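Local structure of titin (Homo sapiens, 2J8H) at residues N13-Y18 / E95-A100; Q19-L24 / I66-D71; Y39-E44 / D73-Q78; L50-Q55 / H62-A67. The protein forms a giant elastic filament of muscle, of which this fragment is a rigid tandem of two A-band immunoglobulin domains. One frame throughout, in Å; residues are numbered along the deposited sequence.

Interaction 1: N13-Y18 / E95-A100; sequences NLNVRY and EVEVPA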
loop_
_atom_site.group_PDB
_atom_site.type_symbol
_atom_site.label_atom_id
_atom_site.label_comp_id
_atom_site.label_asym_id
_atom_site.label_seq_id
_atom_site.Cartn_x
_atom_site.Cartn_y
_atom_site.Cartn_z
ATOM N N ASN A 13 13.228 -0.830 -20.366
ATOM C CA ASN A 13 13.866 -0.740 -19.054
ATOM C C ASN A 13 12.908 -0.045 -18.090
ATOM O O ASN A 13 12.229 0.933 -18.467
ATOM C CB ASN A 13 15.178 0.047 -19.130
ATOM C CG ASN A 13 16.309 -0.735 -19.775
ATOM O OD1 ASN A 13 16.226 -1.954 -19.955
ATOM N ND2 ASN A 13 17.393 -0.035 -20.094
ATOM N N LEU A 14 12.852 -0.531 -16.855
ATOM C CA LEU A 14 11.900 -0.036 -15.850
ATOM C C LEU A 14 12.631 0.440 -14.609
ATOM O O LEU A 14 13.634 -0.149 -14.225
ATOM C CB LEU A 14 10.968 -1.150 -15.370
ATOM C CG LEU A 14 9.960 -1.846 -16.286
ATOM C CD1 LEU A 14 9.248 -2.940 -15.487
ATOM C CD2 LEU A 14 8.970 -0.812 -16.836
ATOM N N ASN A 15 12.081 1.479 -13.982
ATOM C CA ASN A 15 12.449 1.929 -12.650
ATOM C C ASN A 15 11.173 1.988 -11.825
ATOM O O ASN A 15 10.304 2.817 -12.069
ATOM C CB ASN A 15 13.073 3.315 -12.702
ATOM C CG ASN A 15 14.493 3.289 -13.204
ATOM O OD1 ASN A 15 14.737 3.024 -14.368
ATOM N ND2 ASN A 15 15.439 3.565 -12.325
ATOM N N VAL A 16 11.071 1.117 -10.838
ATOM C CA VAL A 16 9.837 0.935 -10.095
ATOM C C VAL A 16 10.122 1.135 -8.623
ATOM O O VAL A 16 11.169 0.744 -8.117
ATOM C CB VAL A 16 9.261 -0.479 -10.355
ATOM C CG1 VAL A 16 8.001 -0.749 -9.527
ATOM C CG2 VAL A 16 8.958 -0.622 -11.816
ATOM N N ARG A 17 9.193 1.786 -7.938
ATOM C CA ARG A 17 9.331 1.990 -6.516
ATOM C C ARG A 17 9.190 0.655 -5.799
ATOM O O ARG A 17 8.377 -0.170 -6.171
ATOM C CB ARG A 17 8.295 3.002 -6.009
ATOM C CG ARG A 17 8.407 3.331 -4.545
ATOM C CD ARG A 17 9.660 4.120 -4.213
ATOM N NE ARG A 17 9.878 5.281 -5.086
ATOM C CZ ARG A 17 9.345 6.490 -4.921
ATOM N NH1 ARG A 17 8.531 6.765 -3.895
ATOM N NH2 ARG A 17 9.644 7.449 -5.795
ATOM N N TYR A 18 10.033 0.451 -4.799
ATOM C CA TYR A 18 9.948 -0.670 -3.868
ATOM C C TYR A 18 8.494 -0.963 -3.455
ATOM O O TYR A 18 7.739 -0.040 -3.168
ATOM C CB TYR A 18 10.790 -0.280 -2.655
ATOM C CG TYR A 18 10.758 -1.187 -1.469
ATOM C CD1 TYR A 18 11.329 -2.451 -1.524
ATOM C CD2 TYR A 18 10.213 -0.757 -0.271
ATOM C CE1 TYR A 18 11.325 -3.289 -0.422
ATOM C CE2 TYR A 18 10.204 -1.579 0.844
ATOM C CZ TYR A 18 10.764 -2.858 0.753
ATOM O OH TYR A 18 10.767 -3.678 1.868
ATOM N N GLU A 95 15.220 -1.662 -12.310
ATOM C CA GLU A 95 15.896 -1.097 -11.180
ATOM C C GLU A 95 14.805 -0.743 -10.195
ATOM O O GLU A 95 13.729 -0.307 -10.582
ATOM C CB GLU A 95 16.726 0.113 -11.600
ATOM C CG GLU A 95 18.104 -0.315 -12.129
ATOM C CD GLU A 95 18.575 0.470 -13.344
ATOM O OE1 GLU A 95 18.755 1.716 -13.225
ATOM O OE2 GLU A 95 18.809 -0.181 -14.409
ATOM N N VAL A 96 15.067 -0.978 -8.920
ATOM C CA VAL A 96 14.052 -0.799 -7.896
ATOM C C VAL A 96 14.507 0.327 -7.013
ATOM O O VAL A 96 15.604 0.289 -6.446
ATOM C CB VAL A 96 13.796 -2.083 -7.076
ATOM C CG1 VAL A 96 12.788 -1.809 -5.951
ATOM C CG2 VAL A 96 13.313 -3.227 -7.995
ATOM N N GLU A 97 13.657 1.342 -6.917
ATOM C CA GLU A 97 13.978 2.548 -6.191
ATOM C C GLU A 97 13.556 2.328 -4.750
ATOM O O GLU A 97 12.408 1.970 -4.477
ATOM C CB GLU A 97 13.225 3.760 -6.756
ATOM C CG GLU A 97 13.176 3.846 -8.295
ATOM C CD GLU A 97 12.222 4.931 -8.786
ATOM O OE1 GLU A 97 11.182 5.191 -8.117
ATOM O OE2 GLU A 97 12.528 5.542 -9.831
ATOM N N VAL A 98 14.498 2.501 -3.834
ATOM C CA VAL A 98 14.202 2.360 -2.411
ATOM C C VAL A 98 14.683 3.640 -1.753
ATOM O O VAL A 98 15.889 3.939 -1.775
ATOM C CB VAL A 98 14.928 1.144 -1.793
ATOM C CG1 VAL A 98 14.519 0.966 -0.337
ATOM C CG2 VAL A 98 14.669 -0.134 -2.619
ATOM N N PRO A 99 13.757 4.437 -1.216
ATOM C CA PRO A 99 14.148 5.662 -0.517
ATOM C C PRO A 99 15.110 5.386 0.625
ATOM O O PRO A 99 14.990 4.344 1.283
ATOM C CB PRO A 99 12.814 6.178 0.032
ATOM C CG PRO A 99 11.828 5.652 -0.892
ATOM C CD PRO A 99 12.292 4.284 -1.235
ATOM N N ALA A 100 16.053 6.294 0.869
ATOM C CA ALA A 100 16.970 6.109 1.998
ATOM C C ALA A 100 16.164 6.108 3.263
ATOM O O ALA A 100 15.333 6.992 3.456
ATOM C CB ALA A 100 18.039 7.205 2.055
#

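Interaction 2: Q19-L24 / I66-D71; sequences QSNATL and IASVTD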
loop_
_atom_site.group_PDB
_atom_site.type_symbol
_atom_site.label_atom_id
_atom_site.label_comp_id
_atom_site.label_asym_id
_atom_site.label_seq_id
_atom_site.Cartn_x
_atom_site.Cartn_y
_atom_site.Cartn_z
ATOM N N GLN A 19 8.126 -2.246 -3.454
ATOM C CA GLN A 19 6.783 -2.750 -3.082
ATOM C C GLN A 19 5.654 -2.497 -4.106
ATOM O O GLN A 19 4.528 -2.934 -3.892
ATOM C CB GLN A 19 6.379 -2.304 -1.664
ATOM C CG GLN A 19 7.258 -2.965 -0.567
ATOM C CD GLN A 19 6.978 -2.484 0.854
ATOM O OE1 GLN A 19 6.166 -1.575 1.091
ATOM N NE2 GLN A 19 7.681 -3.078 1.817
ATOM N N SER A 20 5.943 -1.810 -5.206
ATOM C CA SER A 20 5.010 -1.717 -6.323
ATOM C C SER A 20 5.167 -2.933 -7.219
ATOM O O SER A 20 6.090 -3.728 -7.044
ATOM C CB SER A 20 5.248 -0.447 -7.133
ATOM O OG SER A 20 4.847 0.695 -6.393
ATOM N N ASN A 21 4.244 -3.083 -8.162
ATOM C CA ASN A 21 4.301 -4.143 -9.124
ATOM C C ASN A 21 5.043 -3.588 -10.323
ATOM O O ASN A 21 4.845 -2.438 -10.698
ATOM C CB ASN A 21 2.896 -4.608 -9.520
ATOM C CG ASN A 21 2.156 -5.283 -8.376
ATOM O OD1 ASN A 21 2.661 -5.393 -7.254
ATOM N ND2 ASN A 21 0.934 -5.723 -8.653
ATOM N N ALA A 22 5.935 -4.384 -10.892
ATOM C CA ALA A 22 6.605 -4.019 -12.111
ATOM C C ALA A 22 5.927 -4.827 -13.212
ATOM O O ALA A 22 5.707 -6.027 -13.051
ATOM C CB ALA A 22 8.077 -4.353 -12.023
ATOM N N THR A 23 5.575 -4.160 -14.312
ATOM C CA THR A 23 4.953 -4.820 -15.454
ATOM C C THR A 23 5.804 -4.580 -16.661
ATOM O O THR A 23 6.041 -3.442 -17.040
ATOM C CB THR A 23 3.548 -4.279 -15.704
ATOM O OG1 THR A 23 2.789 -4.447 -14.505
ATOM C CG2 THR A 23 2.873 -5.031 -16.865
ATOM N N LEU A 24 6.257 -5.667 -17.258
ATOM C CA LEU A 24 7.077 -5.625 -18.451
ATOM C C LEU A 24 6.153 -6.041 -19.572
ATOM O O LEU A 24 5.481 -7.068 -19.452
ATOM C CB LEU A 24 8.200 -6.637 -18.331
ATOM C CG LEU A 24 9.333 -6.347 -17.348
ATOM C CD1 LEU A 24 8.924 -6.314 -15.909
ATOM C CD2 LEU A 24 10.323 -7.437 -17.495
ATOM N N ILE A 66 5.498 -8.565 -12.028
ATOM C CA ILE A 66 6.293 -8.957 -10.869
ATOM C C ILE A 66 5.750 -8.177 -9.712
ATOM O O ILE A 66 5.852 -6.964 -9.701
ATOM C CB ILE A 66 7.781 -8.603 -11.042
ATOM C CG1 ILE A 66 8.290 -9.141 -12.380
ATOM C CG2 ILE A 66 8.613 -9.131 -9.885
ATOM C CD1 ILE A 66 9.659 -8.631 -12.764
ATOM N N ALA A 67 5.199 -8.883 -8.732
ATOM C CA ALA A 67 4.528 -8.242 -7.635
ATOM C C ALA A 67 5.510 -7.724 -6.625
ATOM O O ALA A 67 6.549 -8.356 -6.352
ATOM C CB ALA A 67 3.564 -9.208 -6.957
ATOM N N SER A 68 5.159 -6.578 -6.039
ATOM C CA SER A 68 5.791 -6.141 -4.823
ATOM C C SER A 68 7.300 -6.235 -4.914
ATOM O O SER A 68 7.943 -7.049 -4.231
ATOM C CB SER A 68 5.264 -6.973 -3.651
ATOM O OG SER A 68 3.885 -6.691 -3.441
ATOM N N VAL A 69 7.861 -5.407 -5.788
ATOM C CA VAL A 69 9.263 -5.534 -6.116
ATOM C C VAL A 69 10.174 -5.170 -4.958
ATOM O O VAL A 69 9.894 -4.248 -4.195
ATOM C CB VAL A 69 9.639 -4.771 -7.409
ATOM C CG1 VAL A 69 8.935 -5.397 -8.567
ATOM C CG2 VAL A 69 9.327 -3.278 -7.311
ATOM N N THR A 70 11.234 -5.959 -4.805
ATOM C CA THR A 70 12.294 -5.699 -3.860
ATOM C C THR A 70 13.600 -5.615 -4.643
ATOM O O THR A 70 13.623 -5.869 -5.855
ATOM C CB THR A 70 12.405 -6.839 -2.876
ATOM O OG1 THR A 70 12.865 -7.995 -3.566
ATOM C CG2 THR A 70 11.036 -7.131 -2.257
ATOM N N ASP A 71 14.685 -5.271 -3.957
ATOM C CA ASP A 71 15.975 -5.179 -4.621
ATOM C C ASP A 71 16.360 -6.528 -5.256
ATOM O O ASP A 71 17.107 -6.564 -6.241
ATOM C CB ASP A 71 17.054 -4.653 -3.664
ATOM C CG ASP A 71 18.391 -4.438 -4.365
ATOM O OD1 ASP A 71 18.436 -3.699 -5.388
ATOM O OD2 ASP A 71 19.390 -5.031 -3.894
#

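Interaction 3: Y39-E44 / D73-Q78; sequences YRQGKE and DATVYQ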
loop_
_atom_site.group_PDB
_atom_site.type_symbol
_atom_site.label_atom_id
_atom_site.label_comp_id
_atom_site.label_asym_id
_atom_site.label_seq_id
_atom_site.Cartn_x
_atom_site.Cartn_y
_atom_site.Cartn_z
ATOM N N TYR A 39 12.232 -14.747 -18.674
ATOM C CA TYR A 39 13.395 -15.188 -17.915
ATOM C C TYR A 39 13.865 -14.084 -16.995
ATOM O O TYR A 39 13.799 -12.900 -17.354
ATOM C CB TYR A 39 14.560 -15.514 -18.851
ATOM C CG TYR A 39 14.210 -16.532 -19.898
ATOM C CD1 TYR A 39 13.488 -16.158 -21.022
ATOM C CD2 TYR A 39 14.605 -17.875 -19.783
ATOM C CE1 TYR A 39 13.152 -17.071 -22.000
ATOM C CE2 TYR A 39 14.237 -18.793 -20.749
ATOM C CZ TYR A 39 13.532 -18.369 -21.856
ATOM O OH TYR A 39 13.157 -19.239 -22.841
ATOM N N ARG A 40 14.396 -14.487 -15.843
ATOM C CA ARG A 40 15.105 -13.590 -14.952
ATOM C C ARG A 40 16.558 -14.034 -15.006
ATOM O O ARG A 40 16.885 -15.170 -14.667
ATOM C CB ARG A 40 14.547 -13.725 -13.533
ATOM C CG ARG A 40 15.207 -12.846 -12.477
ATOM C CD ARG A 40 14.781 -13.357 -11.115
ATOM N NE ARG A 40 15.470 -12.740 -9.997
ATOM C CZ ARG A 40 16.732 -12.966 -9.658
ATOM N NH1 ARG A 40 17.504 -13.786 -10.375
ATOM N NH2 ARG A 40 17.247 -12.327 -8.602
ATOM N N GLN A 41 17.433 -13.138 -15.446
ATOM C CA GLN A 41 18.846 -13.460 -15.588
ATOM C C GLN A 41 19.044 -14.808 -16.251
ATOM O O GLN A 41 19.808 -15.630 -15.762
ATOM C CB GLN A 41 19.550 -13.495 -14.230
ATOM C CG GLN A 41 19.929 -12.164 -13.697
ATOM C CD GLN A 41 20.873 -12.268 -12.527
ATOM O OE1 GLN A 41 20.447 -12.464 -11.384
ATOM N NE2 GLN A 41 22.169 -12.151 -12.803
ATOM N N GLY A 42 18.329 -15.050 -17.343
ATOM C CA GLY A 42 18.556 -16.260 -18.127
ATOM C C GLY A 42 17.995 -17.542 -17.532
ATOM O O GLY A 42 18.286 -18.616 -18.029
ATOM N N LYS A 43 17.218 -17.451 -16.459
ATOM C CA LYS A 43 16.538 -18.617 -15.906
ATOM C C LYS A 43 15.059 -18.409 -16.117
ATOM O O LYS A 43 14.516 -17.361 -15.753
ATOM C CB LYS A 43 16.853 -18.792 -14.425
ATOM C CG LYS A 43 18.317 -19.224 -14.170
ATOM C CD LYS A 43 18.555 -19.636 -12.709
ATOM C CE LYS A 43 19.970 -20.188 -12.448
ATOM N NZ LYS A 43 20.187 -20.406 -10.957
ATOM N N GLU A 44 14.384 -19.391 -16.697
ATOM C CA GLU A 44 12.990 -19.179 -17.075
ATOM C C GLU A 44 12.124 -18.854 -15.859
ATOM O O GLU A 44 12.280 -19.460 -14.809
ATOM C CB GLU A 44 12.407 -20.391 -17.790
ATOM C CG GLU A 44 11.113 -20.035 -18.485
ATOM C CD GLU A 44 10.460 -21.187 -19.224
ATOM O OE1 GLU A 44 11.048 -22.294 -19.309
ATOM O OE2 GLU A 44 9.341 -20.949 -19.719
ATOM N N ASP A 73 14.524 -8.261 -7.083
ATOM C CA ASP A 73 13.960 -8.266 -8.404
ATOM C C ASP A 73 14.677 -7.329 -9.359
ATOM O O ASP A 73 14.373 -7.327 -10.528
ATOM C CB ASP A 73 12.487 -7.891 -8.318
ATOM C CG ASP A 73 11.725 -8.826 -7.425
ATOM O OD1 ASP A 73 11.819 -10.059 -7.665
ATOM O OD2 ASP A 73 11.073 -8.335 -6.483
ATOM N N ALA A 74 15.608 -6.536 -8.853
ATOM C CA ALA A 74 16.276 -5.520 -9.644
ATOM C C ALA A 74 17.393 -6.181 -10.419
ATOM O O ALA A 74 18.516 -6.298 -9.944
ATOM C CB ALA A 74 16.826 -4.415 -8.748
ATOM N N THR A 75 17.079 -6.644 -11.612
ATOM C CA THR A 75 18.078 -7.331 -12.422
ATOM C C THR A 75 17.620 -7.289 -13.868
ATOM O O THR A 75 16.702 -6.539 -14.210
ATOM C CB THR A 75 18.315 -8.792 -11.917
ATOM O OG1 THR A 75 19.424 -9.361 -12.621
ATOM C CG2 THR A 75 17.071 -9.663 -12.108
ATOM N N VAL A 76 18.251 -8.081 -14.717
ATOM C CA VAL A 76 17.900 -8.134 -16.129
ATOM C C VAL A 76 16.940 -9.285 -16.402
ATOM O O VAL A 76 17.052 -10.363 -15.818
ATOM C CB VAL A 76 19.157 -8.261 -17.023
ATOM C CG1 VAL A 76 19.803 -9.626 -16.846
ATOM C CG2 VAL A 76 18.794 -8.046 -18.477
ATOM N N TYR A 77 15.965 -9.007 -17.266
ATOM C CA TYR A 77 14.939 -9.941 -17.660
ATOM C C TYR A 77 15.019 -10.083 -19.158
ATOM O O TYR A 77 15.475 -9.167 -19.844
ATOM C CB TYR A 77 13.555 -9.425 -17.266
ATOM C CG TYR A 77 13.387 -9.372 -15.766
ATOM C CD1 TYR A 77 13.896 -8.301 -15.019
ATOM C CD2 TYR A 77 12.772 -10.408 -15.094
ATOM C CE1 TYR A 77 13.767 -8.275 -13.638
ATOM C CE2 TYR A 77 12.666 -10.403 -13.720
ATOM C CZ TYR A 77 13.156 -9.327 -12.994
ATOM O OH TYR A 77 13.013 -9.347 -11.616
ATOM N N GLN A 78 14.618 -11.255 -19.642
ATOM C CA GLN A 78 14.531 -11.543 -21.064
ATOM C C GLN A 78 13.134 -12.045 -21.387
ATOM O O GLN A 78 12.490 -12.667 -20.573
ATOM C CB GLN A 78 15.539 -12.614 -21.475
ATOM C CG GLN A 78 16.996 -12.257 -21.310
ATOM C CD GLN A 78 17.545 -12.538 -19.921
ATOM O OE1 GLN A 78 17.111 -13.463 -19.241
ATOM N NE2 GLN A 78 18.543 -11.754 -19.511
#

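Interaction 4: L50-Q55 / H62-A67; sequences LKYRIQ and HQLIIA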
loop_
_atom_site.group_PDB
_atom_site.type_symbol
_atom_site.label_atom_id
_atom_site.label_comp_id
_atom_site.label_asym_id
_atom_site.label_seq_id
_atom_site.Cartn_x
_atom_site.Cartn_y
_atom_site.Cartn_z
ATOM N N LEU A 50 1.362 -15.330 -8.001
ATOM C CA LEU A 50 1.584 -14.496 -6.827
ATOM C C LEU A 50 2.721 -13.534 -7.171
ATOM O O LEU A 50 2.474 -12.421 -7.673
ATOM C CB LEU A 50 1.935 -15.400 -5.658
ATOM C CG LEU A 50 0.812 -16.399 -5.294
ATOM C CD1 LEU A 50 1.419 -17.689 -4.743
ATOM C CD2 LEU A 50 -0.158 -15.786 -4.302
ATOM N N LYS A 51 3.957 -13.987 -7.012
ATOM C CA LYS A 51 5.113 -13.154 -7.344
ATOM C C LYS A 51 5.133 -12.829 -8.817
ATOM O O LYS A 51 5.463 -11.711 -9.189
ATOM C CB LYS A 51 6.422 -13.860 -6.995
ATOM C CG LYS A 51 7.683 -13.004 -7.201
ATOM C CD LYS A 51 7.651 -11.736 -6.331
ATOM C CE LYS A 51 8.906 -10.848 -6.504
ATOM N NZ LYS A 51 8.749 -9.628 -5.679
ATOM N N TYR A 52 4.800 -13.822 -9.656
ATOM C CA TYR A 52 4.891 -13.682 -11.111
ATOM C C TYR A 52 3.597 -14.071 -11.782
ATOM O O TYR A 52 3.091 -15.166 -11.551
ATOM C CB TYR A 52 5.977 -14.588 -11.675
ATOM C CG TYR A 52 7.361 -14.305 -11.181
ATOM C CD1 TYR A 52 8.027 -15.222 -10.380
ATOM C CD2 TYR A 52 8.028 -13.133 -11.535
ATOM C CE1 TYR A 52 9.316 -14.988 -9.936
ATOM C CE2 TYR A 52 9.333 -12.881 -11.084
ATOM C CZ TYR A 52 9.968 -13.815 -10.293
ATOM O OH TYR A 52 11.244 -13.596 -9.808
ATOM N N ARG A 53 3.082 -13.178 -12.621
ATOM C CA ARG A 53 1.913 -13.448 -13.444
ATOM C C ARG A 53 2.275 -13.133 -14.871
ATOM O O ARG A 53 2.857 -12.091 -15.146
ATOM C CB ARG A 53 0.745 -12.552 -13.035
ATOM C CG ARG A 53 0.034 -12.965 -11.808
ATOM C CD ARG A 53 -1.017 -11.936 -11.433
ATOM N NE ARG A 53 -0.393 -10.848 -10.708
ATOM C CZ ARG A 53 -0.902 -9.617 -10.582
ATOM N NH1 ARG A 53 -2.064 -9.294 -11.157
ATOM N NH2 ARG A 53 -0.235 -8.697 -9.860
ATOM N N ILE A 54 1.937 -14.026 -15.780
ATOM C CA ILE A 54 2.252 -13.858 -17.186
ATOM C C ILE A 54 0.934 -13.738 -17.888
ATOM O O ILE A 54 -0.002 -14.484 -17.606
ATOM C CB ILE A 54 3.032 -15.044 -17.725
ATOM C CG1 ILE A 54 4.437 -15.009 -17.150
ATOM C CG2 ILE A 54 3.051 -15.023 -19.291
ATOM C CD1 ILE A 54 5.247 -16.245 -17.395
ATOM N N GLN A 55 0.822 -12.770 -18.789
ATOM C CA GLN A 55 -0.468 -12.473 -19.388
ATOM C C GLN A 55 -0.298 -12.201 -20.867
ATOM O O GLN A 55 0.747 -11.707 -21.307
ATOM C CB GLN A 55 -1.107 -11.290 -18.704
ATOM C CG GLN A 55 -1.357 -11.482 -17.222
ATOM C CD GLN A 55 -2.126 -10.359 -16.614
ATOM O OE1 GLN A 55 -2.147 -9.246 -17.136
ATOM N NE2 GLN A 55 -2.741 -10.621 -15.465
ATOM N N HIS A 62 2.121 -9.233 -24.748
ATOM C CA HIS A 62 2.590 -10.118 -23.688
ATOM C C HIS A 62 3.085 -9.275 -22.549
ATOM O O HIS A 62 3.792 -8.276 -22.775
ATOM C CB HIS A 62 3.749 -10.957 -24.188
ATOM C CG HIS A 62 3.335 -11.964 -25.203
ATOM N ND1 HIS A 62 2.882 -13.215 -24.855
ATOM C CD2 HIS A 62 3.216 -11.874 -26.548
ATOM C CE1 HIS A 62 2.539 -13.868 -25.950
ATOM N NE2 HIS A 62 2.727 -13.074 -26.989
ATOM N N GLN A 63 2.717 -9.642 -21.324
ATOM C CA GLN A 63 3.247 -8.923 -20.191
ATOM C C GLN A 63 3.519 -9.842 -19.015
ATOM O O GLN A 63 2.884 -10.885 -18.838
ATOM C CB GLN A 63 2.387 -7.689 -19.840
ATOM C CG GLN A 63 1.156 -7.942 -19.064
ATOM C CD GLN A 63 0.271 -6.730 -18.842
ATOM O OE1 GLN A 63 0.549 -5.631 -19.307
ATOM N NE2 GLN A 63 -0.858 -6.955 -18.182
ATOM N N LEU A 64 4.529 -9.454 -18.253
ATOM C CA LEU A 64 4.890 -10.128 -17.041
ATOM C C LEU A 64 4.684 -9.131 -15.924
ATOM O O LEU A 64 5.200 -8.013 -15.986
ATOM C CB LEU A 64 6.352 -10.535 -17.105
ATOM C CG LEU A 64 6.983 -11.059 -15.795
ATOM C CD1 LEU A 64 6.417 -12.409 -15.424
ATOM C CD2 LEU A 64 8.522 -11.119 -15.973
ATOM N N ILE A 65 3.940 -9.526 -14.905
ATOM C CA ILE A 65 3.774 -8.723 -13.723
ATOM C C ILE A 65 4.568 -9.350 -12.585
ATOM O O ILE A 65 4.340 -10.501 -12.220
ATOM C CB ILE A 65 2.289 -8.605 -13.297
ATOM C CG1 ILE A 65 1.417 -8.194 -14.498
ATOM C CG2 ILE A 65 2.134 -7.589 -12.126
ATOM C CD1 ILE A 65 -0.098 -8.341 -14.266
ATOM N N ILE A 66 5.498 -8.565 -12.028
ATOM C CA ILE A 66 6.293 -8.957 -10.869
ATOM C C ILE A 66 5.750 -8.177 -9.712
ATOM O O ILE A 66 5.852 -6.964 -9.701
ATOM C CB ILE A 66 7.781 -8.603 -11.042
ATOM C CG1 ILE A 66 8.290 -9.141 -12.380
ATOM C CG2 ILE A 66 8.613 -9.131 -9.885
ATOM C CD1 ILE A 66 9.659 -8.631 -12.764
ATOM N N ALA A 67 5.199 -8.883 -8.732
ATOM C CA ALA A 67 4.528 -8.242 -7.635
ATOM C C ALA A 67 5.510 -7.724 -6.625
ATOM O O ALA A 67 6.549 -8.356 -6.352
ATOM C CB ALA A 67 3.564 -9.208 -6.957
HETATM O O HOH W 1 2.499 -10.747 -10.123
HETATM O O HOH W 2 3.368 -13.673 -22.033
#

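Interaction 1: N13-Y18 / E95-A100
Leu-14 to Tyr-18 runs parallel to Glu-95 to Val-98, and four backbone hydrogen bonds carry the ladder. Glu-95 N gives to Leu-14 O at 2.9 Å, Val-16 N to Glu-95 O, Glu-97 N to Val-16 O at 2.8 Å, and Tyr-18 N to Glu-97 O. The two strand axes lie 32° apart. Charge pairing sits on the face of Asn-15, Arg-17, Glu-95 and Glu-97. Arg-17 starts with CG anti to its backbone N (chi1 -177°), then bends twice, and its side chain crosses that of Glu-97 at about a right angle. Arg-17 NE meets Glu-97 OE1 at 3.3 Å, a weak bond within a salt bridge, with the oxygen in the guanidinium plane, at its edge. The stronger partner of this arginine is Asn-21 O of the second subunit, which takes NH1. The other carboxylate oxygen, Glu-97 OE2, rests 3.7 Å from Asn-15 CB. Apolar contacts gather at the far end: Tyr-18 CB has Val-98 CG2 at 3.9 Å and Val-96 CG1 at 4.1 Å, while Arg-17 CD touches Pro-99 CD at 4.0 Å. A parallel pair of this kind, A' on G, is characteristic of I-set immunoglobulin domains. Val-16 reaches across the sandwich to Ala-22 of strand 22-29, and strand 86-102 also pairs, through the backbone of Val-98, with Lys-131 of strand 123-131.

Interaction 2: Q19-L24 / I66-D71
Asn-21 reaches across to Ile-66, Ala-67 and Ser-68, its side chain lying over the backbone where the strand of Ile-66 gives way to a loop. Its CB stands 3.8 Å from Ile-66 O. CG, set beside the asparagine's own backbone N (chi1 -67°), comes to 3.9 Å from Ala-67 CA. At the tip OD1 accepts the N-H of Ser-68 at 3.0 Å, the donor tilted 34° from the amide carbonyl plane, and also lies 3.4 Å from Ala-67 CA. This side-chain bond takes up a backbone N-H just past the last bridge, Ala-22 with Ile-66, a hydrogen-bonded antiparallel pair tied in both directions. This is the end of the B-E strand pairing of the immunoglobulin sandwich, where the E strand leaves the sheet for the E-F loop. Beyond it, Val-69 N bonds to Ser-20 O at 2.7 Å, and Gln-19 N to Val-69 O in a nearly straight line (174° at the hydrogen). Inside the domain Ala-22 CB meets Val-69 CG1 at 3.7 Å, and Leu-24 CD1 touches Ile-66 CD1 at 4.0 Å. Val-16 and Leu-94 close over the same valine, whereas Asn-21 O is bonded to Arg-17 of the second subunit.

Interaction 3: Y39-E44 / D73-Q78
A tyrosine corner, a hallmark of Greek-key sandwiches, underlies this C-F strand pair, in which Tyr-39 and Arg-40 face Gln-78 and Tyr-77. Tyr-77 OH turns back to donate to Asp-73 O at 2.7 Å, that oxygen lying at the ring edge and in its plane. A phenylalanine in place of Tyr-77 would probably leave Asp-73 O without this donor and the turn before the strand less firmly tied. On the other side of the contact Arg-40 CG packs against the same ring, 3.7 Å from Tyr-77 CE2. The Arg-40 guanidinium lies under the Thr-75 methyl, CG2 being 4.0 Å above its plane and over the centre, while NH2 is bonded to Asp-72 O. Backbone bonds join Tyr-39 and Gln-78 both ways, and Gln-41 N reaches Val-76 O. Next comes a type I' turn, Arg-40 to Lys-43; Gln-78 bends at chi2 (86°), which swings CD toward it, and its OE1 accepts from Gly-42 N at 2.8 Å, through a bent hydrogen bond of 138°. The same oxygen is 3.3 Å from Tyr-39 CB. Strand 76-83 is paired on its other edge with strand 86-102, and the Tyr-77 ring packs inward on Leu-94 of that strand and Ile-66 of strand 61-66.

Interaction 4: L50-Q55 / H62-A67
Tyr-52 and Ile-54 pack tightly against Ile-66 and Leu-64 on the inward face. Ile-54 CG1 meets Leu-64 CD1 at 3.7 Å; Tyr-52 CE2 lies 4.0 Å from Ile-66 CG2, and Lys-51 CG sits over the centre of the Tyr-52 ring. Lys-51 bends at chi2 (60°), then extends so that NZ donates to Ala-67 O at 2.6 Å, nearly along the C=O axis, while forming a salt bridge with Asp-73. An alanine at Lys-51 would probably leave Ala-67 O and the Asp-73 carboxylate without their shared ammonium partner and uncover that face of the Tyr-52 ring. The two strands form the D-E hairpin of the immunoglobulin sandwich, with Arg-53 and Gln-55 each bonded through the backbone both ways, to Ile-65 and Gln-63. The opposite face is more polar and partly bridged by water. Gln-63 NE2 donates to Gln-55 OE1 at 2.8 Å, the side chains side by side with amide planes 28° apart; Gln-63 OE1 takes Ile-186 N of the second subunit. Ile-65 CD1 stands over one guanidinium face of Arg-53, offset toward its rim. A water accepts from Arg-53 NE at 3.0 Å and lies 2.8 Å from Ile-65 O. At the edge, Ile-54 and Gln-55 pair in parallel with a third-subunit strand.

Interactions 2, 3 and 4 lie in the first immunoglobulin domain; interaction 1 uses its last strand, which runs on to the second. Interactions 2 and 4, with centres about 9 Å apart, share Ile-66 and Ala-67 and reach the same sheet, through strands 22-29 and 61-66; interactions 1 and 3 (centres about 16 Å) lie in the facing sheet. The core joins the two: Ile-66 CD1 is 3.6 Å from Tyr-77 CZ, and Leu-14 CD1 is 3.4 Å from Leu-24 CD1. Polar ties run between loops, with Lys-51 NZ of interaction 4 at 2.8 Å from Asp-73 OD2 of interaction 3. Interactions 1 and 2, about 9 Å apart between centres, both touch the second subunit.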